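Local atomic coordinates of reducing end xylose-releasing exo-oligoxylanase (Paenibacillus barengoltzii G22, PDB entry 5YXT), a protein that probably hydrolyses xylo-oligosaccharides from the reducing end, releasing xylose in the breakdown of xylan. Residues 6-11 / 202-207; 206-211 / 373-378; 223-228 / 280-285; 327-332 / 339-344. All blocks are in the same frame, centred on the assembly; numbering follows the deposited sequence.

Contact 1: 6-11 / 202-207; sequences GAYCTG and YELFAL
In the (alpha/alpha)6 barrel expected of a family 8 glycoside hydrolase, Tyr8 on the short N-terminal helix 7-10 reaches Leu204 and Leu207, which lie one helical turn apart on helix 199-208. The backbones are well separated, the nearest CA pair being Tyr8 and Leu204 at 9.2 Å, so side chains alone bridge the gap. Only 105 Å² is buried in total, about half of it on Tyr8. With CG anti to the backbone N (chi1 168°), the tyrosine ring extends from the single helical turn and meets Leu207 coming from the opposite direction. The Leu207 methyl CD1 sits 3.7 Å from Tyr8 CE1. That same CD1 is 3.5 Å from Tyr8 OH, meeting the outer end of the ring obliquely, and Leu207 CD2 is also near the hydroxyl, 3.8 Å from Tyr8 OH. Nearer the ring's root, Leu204 slides past in the opposite sense, its CD2 reaching Tyr8 CD1 at 4.2 Å. An alanine in place of Tyr8 is likely to leave the methyl groups of Leu204 and Leu207 without their aromatic partner and to open a gap between the two helices. Outside the two segments, the Tyr8 ring also meets Phe276 of helix 263-276, and backbone hydrogen bonds join Ala7 with Glu274 and Tyr8 with Trp275, giving the short helix a second attachment. Between segments 6-11 and 202-207, the chemistry is that of methyl groups against an aromatic ring, which implies cohesion through dispersion and shape rather than directional polar bonds.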
loop_
_atom_site.group_PDB
_atom_site.type_symbol
_atom_site.label_atom_id
_atom_site.label_comp_id
_atom_site.label_asym_id
_atom_site.label_seq_id
_atom_site.Cartn_x
_atom_site.Cartn_y
_atom_site.Cartn_z
ATOM N N GLY C 6 18.333 18.770 0.536
ATOM C CA GLY C 6 19.541 18.131 1.013
ATOM C C GLY C 6 20.012 18.813 2.276
ATOM O O GLY C 6 20.086 20.046 2.345
ATOM N N ALA C 7 20.321 18.012 3.288
ATOM C CA ALA C 7 20.847 18.534 4.543
ATOM C C ALA C 7 22.148 19.299 4.354
ATOM O O ALA C 7 22.474 20.168 5.171
ATOM C CB ALA C 7 21.055 17.380 5.525
ATOM N N TYR C 8 22.904 18.998 3.302
ATOM C CA TYR C 8 24.104 19.777 3.032
ATOM C C TYR C 8 23.776 21.258 2.874
ATOM O O TYR C 8 24.476 22.121 3.411
ATOM C CB TYR C 8 24.800 19.267 1.779
ATOM C CG TYR C 8 25.861 20.230 1.341
ATOM C CD1 TYR C 8 27.028 20.370 2.078
ATOM C CD2 TYR C 8 25.680 21.048 0.218
ATOM C CE1 TYR C 8 28.000 21.269 1.702
ATOM C CE2 TYR C 8 26.649 21.945 -0.164
ATOM C CZ TYR C 8 27.806 22.051 0.586
ATOM O OH TYR C 8 28.784 22.940 0.216
ATOM N N CYS C 9 22.720 21.567 2.123
ATOM C CA CYS C 9 22.403 22.963 1.827
ATOM C C CYS C 9 21.783 23.679 3.015
ATOM O O CYS C 9 21.928 24.897 3.142
ATOM C CB CYS C 9 21.455 23.047 0.643
ATOM S SG CYS C 9 22.186 22.483 -0.861
ATOM N N THR C 10 21.062 22.962 3.867
ATOM C CA THR C 10 20.345 23.591 4.969
ATOM C C THR C 10 21.071 23.494 6.298
ATOM O O THR C 10 20.871 24.350 7.164
ATOM C CB THR C 10 18.967 22.955 5.144
ATOM O OG1 THR C 10 19.127 21.566 5.473
ATOM C CG2 THR C 10 18.131 23.102 3.875
ATOM N N GLY C 11 21.896 22.470 6.487
ATOM C CA GLY C 11 22.455 22.197 7.791
ATOM C C GLY C 11 21.477 21.612 8.783
ATOM O O GLY C 11 21.788 21.556 9.973
ATOM N N TYR C 202 31.502 11.865 -2.382
ATOM C CA TYR C 202 32.325 12.537 -3.391
ATOM C C TYR C 202 31.924 13.997 -3.551
ATOM O O TYR C 202 32.778 14.838 -3.850
ATOM C CB TYR C 202 32.267 11.797 -4.736
ATOM C CG TYR C 202 32.366 10.287 -4.597
ATOM C CD1 TYR C 202 33.117 9.704 -3.574
ATOM C CD2 TYR C 202 31.679 9.448 -5.465
ATOM C CE1 TYR C 202 33.173 8.334 -3.424
ATOM C CE2 TYR C 202 31.740 8.092 -5.337
ATOM C CZ TYR C 202 32.478 7.531 -4.311
ATOM O OH TYR C 202 32.498 6.168 -4.177
ATOM N N GLU C 203 30.645 14.318 -3.319
ATOM C CA GLU C 203 30.224 15.715 -3.270
ATOM C C GLU C 203 31.044 16.494 -2.254
ATOM O O GLU C 203 31.394 17.657 -2.480
ATOM C CB GLU C 203 28.743 15.808 -2.907
ATOM C CG GLU C 203 27.791 15.267 -3.955
ATOM C CD GLU C 203 27.355 16.321 -4.954
ATOM O OE1 GLU C 203 27.870 17.461 -4.897
ATOM O OE2 GLU C 203 26.484 16.007 -5.797
ATOM N N LEU C 204 31.344 15.873 -1.124
ATOM C CA LEU C 204 32.127 16.533 -0.085
ATOM C C LEU C 204 33.614 16.534 -0.417
ATOM O O LEU C 204 34.317 17.507 -0.109
ATOM C CB LEU C 204 31.870 15.857 1.262
ATOM C CG LEU C 204 30.404 15.876 1.717
ATOM C CD1 LEU C 204 30.246 15.153 3.039
ATOM C CD2 LEU C 204 29.881 17.301 1.835
ATOM N N PHE C 205 34.118 15.464 -1.043
ATOM C CA PHE C 205 35.500 15.506 -1.513
ATOM C C PHE C 205 35.689 16.633 -2.521
ATOM O O PHE C 205 36.735 17.286 -2.538
ATOM C CB PHE C 205 35.915 14.167 -2.129
ATOM C CG PHE C 205 35.872 13.006 -1.159
ATOM C CD1 PHE C 205 35.866 13.220 0.208
ATOM C CD2 PHE C 205 35.843 11.707 -1.629
ATOM C CE1 PHE C 205 35.807 12.152 1.097
ATOM C CE2 PHE C 205 35.797 10.639 -0.755
ATOM C CZ PHE C 205 35.779 10.864 0.613
ATOM N N ALA C 206 34.676 16.881 -3.357
ATOM C CA ALA C 206 34.716 17.970 -4.332
ATOM C C ALA C 206 34.774 19.352 -3.687
ATOM O O ALA C 206 35.008 20.339 -4.398
ATOM C CB ALA C 206 33.498 17.900 -5.254
ATOM N N LEU C 207 34.527 19.453 -2.382
ATOM C CA LEU C 207 34.727 20.692 -1.644
ATOM C C LEU C 207 36.014 20.718 -0.836
ATOM O O LEU C 207 36.547 21.801 -0.592
ATOM C CB LEU C 207 33.565 20.935 -0.676
ATOM C CG LEU C 207 32.140 20.750 -1.173
ATOM C CD1 LEU C 207 31.250 20.527 0.043
ATOM C CD2 LEU C 207 31.679 21.955 -1.993
#

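Contact 2: 206-211 / 373-378; sequences ALWAYP and YRIWMP
The indole of Trp208 projects from the end of helix 199-208 toward Ile375, the backbone O of Trp376, Met377 and Pro378, and supplies more than half of the 165 Å² buried here. Its orientation follows from chi1 of -57°, which sets CG beside the backbone N and sends the six-membered ring toward segment 373-378. Met377 crosses the indole at about a right angle. Its bent chain brings SD to the ring edge, 5.3 Å from the centroid of the six-membered ring and 87° off the normal, a Met-aromatic contact in the plane of the ring. Also at the edge, the methyl CG2 of Ile375 meets Trp208 CH2 at 3.9 Å. Trp376 O, hydrogen-bonded to His141 ND1, lies obliquely 3.7 Å from Trp208 CH2. Pro378 meets the NE1-CE2-CZ2 side of the indole obliquely, beside the methionine sulfur, with CG 3.7 Å from Trp208 NE1. Its CD lies equally close, 3.7 Å, to Trp208 CZ2. From the same helix end, Leu207 CD1 stands 4.2 Å above one indole face, offset toward the rim. A serine replacing Trp208 would probably leave Met377 and Pro378 without their aromatic neighbour and the C-terminal segment freer to shift. Helix 126-143 adjoins through Leu137, Phe138 and His141, the last edge-to-face with Trp208, while Tyr8 of helix 7-10 touches Ile375 and Met377, and Trp275 of helix 263-276 packs on Ile375.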
loop_
_atom_site.group_PDB
_atom_site.type_symbol
_atom_site.label_atom_id
_atom_site.label_comp_id
_atom_site.label_asym_id
_atom_site.label_seq_id
_atom_site.Cartn_x
_atom_site.Cartn_y
_atom_site.Cartn_z
ATOM N N ALA C 206 34.676 16.881 -3.357
ATOM C CA ALA C 206 34.716 17.970 -4.332
ATOM C C ALA C 206 34.774 19.352 -3.687
ATOM O O ALA C 206 35.008 20.339 -4.398
ATOM C CB ALA C 206 33.498 17.900 -5.254
ATOM N N LEU C 207 34.527 19.453 -2.382
ATOM C CA LEU C 207 34.727 20.692 -1.644
ATOM C C LEU C 207 36.014 20.718 -0.836
ATOM O O LEU C 207 36.547 21.801 -0.592
ATOM C CB LEU C 207 33.565 20.935 -0.676
ATOM C CG LEU C 207 32.140 20.750 -1.173
ATOM C CD1 LEU C 207 31.250 20.527 0.043
ATOM C CD2 LEU C 207 31.679 21.955 -1.993
ATOM N N TRP C 208 36.523 19.565 -0.383
ATOM C CA TRP C 208 37.561 19.547 0.639
ATOM C C TRP C 208 38.828 18.791 0.268
ATOM O O TRP C 208 39.784 18.815 1.055
ATOM C CB TRP C 208 37.019 18.954 1.946
ATOM C CG TRP C 208 35.827 19.673 2.482
ATOM C CD1 TRP C 208 35.556 21.008 2.389
ATOM C CD2 TRP C 208 34.745 19.094 3.208
ATOM N NE1 TRP C 208 34.363 21.294 3.006
ATOM C CE2 TRP C 208 33.847 20.135 3.522
ATOM C CE3 TRP C 208 34.448 17.792 3.630
ATOM C CZ2 TRP C 208 32.673 19.915 4.234
ATOM C CZ3 TRP C 208 33.279 17.578 4.341
ATOM C CH2 TRP C 208 32.410 18.631 4.635
ATOM N N ALA C 209 38.879 18.130 -0.883
ATOM C CA ALA C 209 40.137 17.547 -1.327
ATOM C C ALA C 209 41.105 18.663 -1.722
ATOM O O ALA C 209 40.759 19.846 -1.725
ATOM C CB ALA C 209 39.900 16.588 -2.493
ATOM N N TYR C 210 42.333 18.282 -2.062
ATOM C CA TYR C 210 43.246 19.237 -2.677
ATOM C C TYR C 210 42.565 19.878 -3.886
ATOM O O TYR C 210 41.890 19.178 -4.656
ATOM C CB TYR C 210 44.543 18.546 -3.110
ATOM C CG TYR C 210 45.470 18.255 -1.963
ATOM C CD1 TYR C 210 45.811 19.252 -1.061
ATOM C CD2 TYR C 210 45.984 16.986 -1.763
ATOM C CE1 TYR C 210 46.651 18.993 0.002
ATOM C CE2 TYR C 210 46.830 16.715 -0.700
ATOM C CZ TYR C 210 47.158 17.722 0.175
ATOM O OH TYR C 210 47.995 17.467 1.236
ATOM N N PRO C 211 42.713 21.192 -4.079
ATOM C CA PRO C 211 41.897 21.896 -5.087
ATOM C C PRO C 211 41.939 21.293 -6.478
ATOM O O PRO C 211 40.903 21.269 -7.155
ATOM C CB PRO C 211 42.493 23.309 -5.066
ATOM C CG PRO C 211 42.970 23.479 -3.653
ATOM C CD PRO C 211 43.511 22.129 -3.262
ATOM N N TYR C 373 23.512 11.334 11.697
ATOM C CA TYR C 373 24.541 11.002 10.712
ATOM C C TYR C 373 24.648 12.243 9.824
ATOM O O TYR C 373 23.915 12.388 8.841
ATOM C CB TYR C 373 24.146 9.737 9.938
ATOM C CG TYR C 373 25.263 9.009 9.217
ATOM C CD1 TYR C 373 26.458 9.639 8.905
ATOM C CD2 TYR C 373 25.112 7.676 8.851
ATOM C CE1 TYR C 373 27.464 8.966 8.232
ATOM C CE2 TYR C 373 26.113 6.989 8.192
ATOM C CZ TYR C 373 27.283 7.639 7.872
ATOM O OH TYR C 373 28.274 6.943 7.203
ATOM N N ARG C 374 25.553 13.147 10.190
ATOM C CA ARG C 374 25.567 14.509 9.674
ATOM C C ARG C 374 26.835 14.837 8.904
ATOM O O ARG C 374 27.863 14.164 9.022
ATOM C CB ARG C 374 25.426 15.520 10.807
ATOM C CG ARG C 374 24.218 15.253 11.658
ATOM C CD ARG C 374 23.963 16.393 12.597
ATOM N NE ARG C 374 22.766 16.154 13.382
ATOM C CZ ARG C 374 22.000 17.123 13.865
ATOM N NH1 ARG C 374 22.315 18.395 13.632
ATOM N NH2 ARG C 374 20.921 16.816 14.574
ATOM N N ILE C 375 26.734 15.916 8.124
ATOM C CA ILE C 375 27.868 16.518 7.440
ATOM C C ILE C 375 28.462 17.549 8.388
ATOM O O ILE C 375 27.817 18.546 8.726
ATOM C CB ILE C 375 27.458 17.168 6.114
ATOM C CG1 ILE C 375 26.884 16.116 5.161
ATOM C CG2 ILE C 375 28.647 17.877 5.493
ATOM C CD1 ILE C 375 26.095 16.701 3.985
ATOM N N TRP C 376 29.683 17.297 8.831
ATOM C CA TRP C 376 30.348 18.173 9.782
ATOM C C TRP C 376 31.156 19.191 8.989
ATOM O O TRP C 376 32.136 18.836 8.328
ATOM C CB TRP C 376 31.197 17.349 10.741
ATOM C CG TRP C 376 30.294 16.553 11.577
ATOM C CD1 TRP C 376 30.018 15.220 11.456
ATOM C CD2 TRP C 376 29.443 17.052 12.608
ATOM N NE1 TRP C 376 29.072 14.851 12.387
ATOM C CE2 TRP C 376 28.708 15.959 13.109
ATOM C CE3 TRP C 376 29.255 18.313 13.184
ATOM C CZ2 TRP C 376 27.780 16.094 14.151
ATOM C CZ3 TRP C 376 28.340 18.445 14.211
ATOM C CH2 TRP C 376 27.618 17.339 14.691
ATOM N N MET C 377 30.706 20.495 9.046
ATOM C CA MET C 377 31.243 21.537 8.187
ATOM C C MET C 377 32.472 22.185 8.820
ATOM O O MET C 377 32.612 22.201 10.048
ATOM C CB MET C 377 30.180 22.602 7.923
ATOM C CG MET C 377 28.965 22.089 7.177
ATOM S SD MET C 377 29.388 21.643 5.485
ATOM C CE MET C 377 29.667 23.273 4.759
ATOM N N PRO C 378 33.366 22.732 7.996
ATOM C CA PRO C 378 34.541 23.427 8.542
ATOM C C PRO C 378 34.125 24.594 9.428
ATOM O O PRO C 378 33.107 25.246 9.191
ATOM C CB PRO C 378 35.293 23.910 7.295
ATOM C CG PRO C 378 34.747 23.127 6.156
ATOM C CD PRO C 378 33.343 22.731 6.521
#

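Contact 3: 223-228 / 280-285; sequences ASRQYL and PWQREA
Gln282 NE2 is held twice: it donates to a water 3.1 Å away and also to Asp272 OD2 on helix 263-276. The water in turn donates to Arg225 O at 2.9 Å, so the amide of one segment reaches the backbone of the other through a single bridging molecule. Arg225 NE forms a salt bridge with the same Asp272 OD2, which thus gathers donors from both segments. Because Gln282 NE2 and Arg225 NE are both donors, their separation of 4.1 Å is not a bond; the amide nitrogen lies at the guanidinium edge, near its plane, with the two planes turned 58° apart. Both side chains are extended, and they cross obliquely as they converge on the shared carboxylate. Helices 214-231 and 281-294, both in the helical fold expected of a family 8 glycoside hydrolase, probably an (alpha/alpha)6 barrel, are therefore linked through the intervening helix 263-276. Beside this polar group, Trp281 carries the apolar part. Its CG is anti to the backbone N (chi1 172°), a setting that swings the indole toward Leu228. Trp281 CH2 lies 3.3 Å from Leu228 O, met obliquely, and CZ3 approaches Leu228 CB at 4.1 Å. Ala285 CB stands 3.6 Å above one face of the indole, displaced toward its rim. Nearby, Pro280 packs on Tyr20 of the second subunit.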
loop_
_atom_site.group_PDB
_atom_site.type_symbol
_atom_site.label_atom_id
_atom_site.label_comp_id
_atom_site.label_asym_id
_atom_site.label_seq_id
_atom_site.Cartn_x
_atom_site.Cartn_y
_atom_site.Cartn_z
ATOM N N ALA C 223 28.759 10.616 -11.801
ATOM C CA ALA C 223 28.954 9.323 -12.457
ATOM C C ALA C 223 28.446 8.173 -11.597
ATOM O O ALA C 223 27.880 7.209 -12.114
ATOM C CB ALA C 223 30.431 9.098 -12.795
ATOM N N SER C 224 28.688 8.229 -10.288
ATOM C CA SER C 224 28.241 7.148 -9.427
ATOM C C SER C 224 26.723 7.131 -9.295
ATOM O O SER C 224 26.125 6.055 -9.187
ATOM C CB SER C 224 28.900 7.270 -8.045
ATOM O OG SER C 224 30.176 6.647 -8.039
ATOM N N ARG C 225 26.081 8.302 -9.278
ATOM C CA ARG C 225 24.624 8.317 -9.217
ATOM C C ARG C 225 24.029 7.662 -10.451
ATOM O O ARG C 225 23.113 6.838 -10.348
ATOM C CB ARG C 225 24.112 9.744 -9.065
ATOM C CG ARG C 225 24.229 10.228 -7.664
ATOM C CD ARG C 225 23.560 11.569 -7.457
ATOM N NE ARG C 225 23.885 12.023 -6.119
ATOM C CZ ARG C 225 24.610 13.100 -5.855
ATOM N NH1 ARG C 225 25.059 13.868 -6.846
ATOM N NH2 ARG C 225 24.862 13.418 -4.596
ATOM N N GLN C 226 24.556 8.003 -11.628
ATOM C CA GLN C 226 24.073 7.385 -12.859
ATOM C C GLN C 226 24.381 5.894 -12.885
ATOM O O GLN C 226 23.578 5.092 -13.384
ATOM C CB GLN C 226 24.709 8.048 -14.077
ATOM C CG GLN C 226 24.443 9.515 -14.248
ATOM C CD GLN C 226 25.215 10.069 -15.425
ATOM O OE1 GLN C 226 26.260 9.526 -15.802
ATOM N NE2 GLN C 226 24.707 11.142 -16.022
ATOM N N TYR C 227 25.555 5.508 -12.374
ATOM C CA TYR C 227 25.953 4.107 -12.431
ATOM C C TYR C 227 24.984 3.228 -11.653
ATOM O O TYR C 227 24.647 2.123 -12.089
ATOM C CB TYR C 227 27.377 3.937 -11.894
ATOM C CG TYR C 227 27.745 2.478 -11.744
ATOM C CD1 TYR C 227 28.067 1.721 -12.860
ATOM C CD2 TYR C 227 27.736 1.855 -10.500
ATOM C CE1 TYR C 227 28.378 0.404 -12.753
ATOM C CE2 TYR C 227 28.057 0.511 -10.379
ATOM C CZ TYR C 227 28.376 -0.202 -11.519
ATOM O OH TYR C 227 28.696 -1.529 -11.445
ATOM N N LEU C 228 24.507 3.707 -10.508
ATOM C CA LEU C 228 23.599 2.888 -9.721
ATOM C C LEU C 228 22.307 2.581 -10.468
ATOM O O LEU C 228 21.674 1.557 -10.174
ATOM C CB LEU C 228 23.315 3.566 -8.382
ATOM C CG LEU C 228 24.535 3.641 -7.461
ATOM C CD1 LEU C 228 24.197 4.431 -6.200
ATOM C CD2 LEU C 228 25.022 2.229 -7.111
ATOM N N PRO C 280 16.044 11.970 -7.980
ATOM C CA PRO C 280 14.747 11.398 -7.570
ATOM C C PRO C 280 14.612 9.914 -7.876
ATOM O O PRO C 280 13.807 9.232 -7.235
ATOM C CB PRO C 280 13.728 12.229 -8.364
ATOM C CG PRO C 280 14.480 13.448 -8.836
ATOM C CD PRO C 280 15.906 13.038 -8.984
ATOM N N TRP C 281 15.397 9.390 -8.816
ATOM C CA TRP C 281 15.395 7.957 -9.076
ATOM C C TRP C 281 15.681 7.157 -7.815
ATOM O O TRP C 281 15.159 6.050 -7.656
ATOM C CB TRP C 281 16.425 7.628 -10.154
ATOM C CG TRP C 281 16.637 6.164 -10.355
ATOM C CD1 TRP C 281 15.971 5.348 -11.226
ATOM C CD2 TRP C 281 17.592 5.337 -9.681
ATOM N NE1 TRP C 281 16.439 4.062 -11.120
ATOM C CE2 TRP C 281 17.439 4.028 -10.182
ATOM C CE3 TRP C 281 18.548 5.574 -8.691
ATOM C CZ2 TRP C 281 18.218 2.958 -9.739
ATOM C CZ3 TRP C 281 19.328 4.507 -8.247
ATOM C CH2 TRP C 281 19.151 3.214 -8.772
ATOM N N GLN C 282 16.502 7.701 -6.911
ATOM C CA GLN C 282 16.824 6.988 -5.677
ATOM C C GLN C 282 15.567 6.614 -4.892
ATOM O O GLN C 282 15.500 5.526 -4.309
ATOM C CB GLN C 282 17.775 7.827 -4.819
ATOM C CG GLN C 282 19.093 8.112 -5.533
ATOM C CD GLN C 282 20.028 8.984 -4.731
ATOM O OE1 GLN C 282 19.614 9.673 -3.798
ATOM N NE2 GLN C 282 21.307 8.958 -5.093
ATOM N N ARG C 283 14.563 7.497 -4.858
ATOM C CA ARG C 283 13.325 7.159 -4.151
ATOM C C ARG C 283 12.609 5.990 -4.812
ATOM O O ARG C 283 12.081 5.110 -4.122
ATOM C CB ARG C 283 12.415 8.392 -4.064
ATOM C CG ARG C 283 13.236 9.636 -3.806
ATOM C CD ARG C 283 12.429 10.873 -3.402
ATOM N NE ARG C 283 11.372 10.595 -2.440
ATOM C CZ ARG C 283 11.566 10.624 -1.140
ATOM N NH1 ARG C 283 12.775 10.900 -0.733
ATOM N NH2 ARG C 283 10.584 10.404 -0.275
ATOM N N GLU C 284 12.610 5.946 -6.144
ATOM C CA GLU C 284 12.002 4.817 -6.834
ATOM C C GLU C 284 12.756 3.520 -6.545
ATOM O O GLU C 284 12.135 2.474 -6.320
ATOM C CB GLU C 284 11.948 5.084 -8.335
ATOM C CG GLU C 284 10.787 5.965 -8.755
ATOM C CD GLU C 284 9.946 5.324 -9.844
ATOM O OE1 GLU C 284 9.452 4.192 -9.625
ATOM O OE2 GLU C 284 9.776 5.953 -10.913
ATOM N N ALA C 285 14.094 3.574 -6.528
ATOM C CA ALA C 285 14.873 2.365 -6.275
ATOM C C ALA C 285 14.659 1.853 -4.853
ATOM O O ALA C 285 14.510 0.646 -4.640
ATOM C CB ALA C 285 16.361 2.629 -6.536
HETATM O O HOH W 1 21.803 7.656 -7.876
#

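Contact 4: 327-332 / 339-344; sequences MASLAA and ACVDLF
Ser329 meets Val341 closely and Cys340 only loosely, so the tight part of this 90 Å² contact is concentrated on one methyl group. Val341 CG2 lies 3.5 Å from Ser329 OG. The same methyl is 3.6 Å from Ser329 CB, so it touches both side-chain atoms. With chi1 at 171°, Val341 CG2 lies beside the backbone N and anti to the carbonyl carbon, and this is the branch that meets the serine. The hydroxyl spends its polarity elsewhere: Ser329 OG is hydrogen-bonded to Gln290 NE2 of helix 281-294 and to Ala337 O, so a buried polar atom has partners although its neighbour across the contact is a hydrocarbon. The arrangement belongs to the link between two consecutive helices, in which a 3-10 turn at 329-330 follows helix 318-327 and packs against helix 335-345. Ala332 N bonds to Ser329 O at 3.0 Å within that turn. On the looser side, Cys340 CB comes no nearer to Ser329 OG than 4.1 Å, and the cysteine contributes little buried area. Farther round helix 335-345, Asp342 turns from segment 327-332 altogether: its OD2 is hydrogen-bonded to His4 ND1 of the third subunit, and its OD1 to Tyr22 OH.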
loop_
_atom_site.group_PDB
_atom_site.type_symbol
_atom_site.label_atom_id
_atom_site.label_comp_id
_atom_site.label_asym_id
_atom_site.label_seq_id
_atom_site.Cartn_x
_atom_site.Cartn_y
_atom_site.Cartn_z
ATOM N N MET C 327 17.298 2.133 7.070
ATOM C CA MET C 327 17.998 3.381 6.768
ATOM C C MET C 327 17.565 3.945 5.421
ATOM O O MET C 327 17.514 5.170 5.241
ATOM C CB MET C 327 19.510 3.146 6.804
ATOM C CG MET C 327 20.350 4.399 6.629
ATOM S SD MET C 327 22.033 4.036 7.112
ATOM C CE MET C 327 22.948 5.267 6.159
ATOM N N ALA C 328 17.213 3.068 4.476
ATOM C CA ALA C 328 16.742 3.507 3.167
ATOM C C ALA C 328 15.449 4.317 3.238
ATOM O O ALA C 328 15.157 5.077 2.304
ATOM C CB ALA C 328 16.544 2.301 2.262
ATOM N N SER C 329 14.690 4.205 4.332
ATOM C CA SER C 329 13.449 4.967 4.465
ATOM C C SER C 329 13.672 6.477 4.436
ATOM O O SER C 329 12.712 7.228 4.235
ATOM C CB SER C 329 12.732 4.566 5.757
ATOM O OG SER C 329 12.129 3.281 5.622
ATOM N N LEU C 330 14.905 6.942 4.641
ATOM C CA LEU C 330 15.221 8.347 4.394
ATOM C C LEU C 330 14.909 8.762 2.957
ATOM O O LEU C 330 14.711 9.949 2.692
ATOM C CB LEU C 330 16.694 8.615 4.709
ATOM C CG LEU C 330 17.104 8.673 6.185
ATOM C CD1 LEU C 330 18.593 8.883 6.282
ATOM C CD2 LEU C 330 16.360 9.792 6.931
ATOM N N ALA C 331 14.842 7.815 2.026
ATOM C CA ALA C 331 14.473 8.116 0.645
ATOM C C ALA C 331 13.106 7.550 0.261
ATOM O O ALA C 331 12.819 7.386 -0.928
ATOM C CB ALA C 331 15.550 7.593 -0.312
ATOM N N ALA C 332 12.248 7.252 1.235
ATOM C CA ALA C 332 10.979 6.598 0.946
ATOM C C ALA C 332 9.863 7.242 1.758
ATOM O O ALA C 332 10.099 8.025 2.680
ATOM C CB ALA C 332 11.048 5.093 1.240
ATOM N N ALA C 339 7.015 0.499 7.892
ATOM C CA ALA C 339 7.136 -0.878 8.356
ATOM C C ALA C 339 8.599 -1.307 8.459
ATOM O O ALA C 339 8.991 -1.958 9.436
ATOM C CB ALA C 339 6.356 -1.813 7.435
ATOM N N CYS C 340 9.422 -0.953 7.465
ATOM C CA CYS C 340 10.849 -1.267 7.542
ATOM C C CYS C 340 11.479 -0.661 8.789
ATOM O O CYS C 340 12.316 -1.292 9.445
ATOM C CB CYS C 340 11.573 -0.776 6.287
ATOM S SG CYS C 340 11.286 -1.814 4.803
ATOM N N VAL C 341 11.064 0.551 9.151
ATOM C CA VAL C 341 11.636 1.212 10.315
ATOM C C VAL C 341 11.134 0.563 11.600
ATOM O O VAL C 341 11.899 0.399 12.555
ATOM C CB VAL C 341 11.333 2.723 10.265
ATOM C CG1 VAL C 341 11.719 3.405 11.565
ATOM C CG2 VAL C 341 12.080 3.357 9.118
ATOM N N ASP C 342 9.848 0.171 11.643
ATOM C CA ASP C 342 9.315 -0.470 12.849
ATOM C C ASP C 342 9.953 -1.830 13.097
ATOM O O ASP C 342 10.197 -2.204 14.252
ATOM C CB ASP C 342 7.799 -0.641 12.780
ATOM C CG ASP C 342 7.203 -0.922 14.146
ATOM O OD1 ASP C 342 7.335 -0.035 15.023
ATOM O OD2 ASP C 342 6.642 -2.027 14.363
ATOM N N LEU C 343 10.191 -2.602 12.041
ATOM C CA LEU C 343 10.924 -3.847 12.222
ATOM C C LEU C 343 12.296 -3.577 12.831
ATOM O O LEU C 343 12.685 -4.205 13.820
ATOM C CB LEU C 343 11.053 -4.582 10.888
ATOM C CG LEU C 343 11.853 -5.883 10.866
ATOM C CD1 LEU C 343 11.161 -6.978 11.651
ATOM C CD2 LEU C 343 12.047 -6.308 9.402
ATOM N N PHE C 344 13.024 -2.608 12.279
ATOM C CA PHE C 344 14.342 -2.285 12.817
ATOM C C PHE C 344 14.254 -1.804 14.260
ATOM O O PHE C 344 15.072 -2.194 15.103
ATOM C CB PHE C 344 15.010 -1.224 11.942
ATOM C CG PHE C 344 16.246 -0.638 12.554
ATOM C CD1 PHE C 344 17.389 -1.414 12.716
ATOM C CD2 PHE C 344 16.262 0.687 12.975
ATOM C CE1 PHE C 344 18.549 -0.866 13.297
ATOM C CE2 PHE C 344 17.414 1.243 13.554
ATOM C CZ PHE C 344 18.549 0.465 13.719
#

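In the fold
Contacts 1 and 2 form one continuous patch: their centres are 7 Å apart, they share Ala206 and Leu207 on helix 199-208, and Tyr8 CB touches Ile375 CD1 at 3.6 Å. Contact 3, centred 17 Å from contact 1, is tied to it by the salt bridge of Glu203 OE2 with Arg225 NH1, 2.8 Å, between successive helices. Contact 4 lies 18 Å from contact 3 between centres and touches it through Arg283 and Ala331. Contact 2 touches contact 4 (centres 27 Å apart) through Tyr373 CE2 and Met327 CE, 4.1 Å. Along the chain, contacts 1, 3 and 4 close in series, whereas contact 2 spans the last two, bringing the C-terminal segment back beside the N-terminal one.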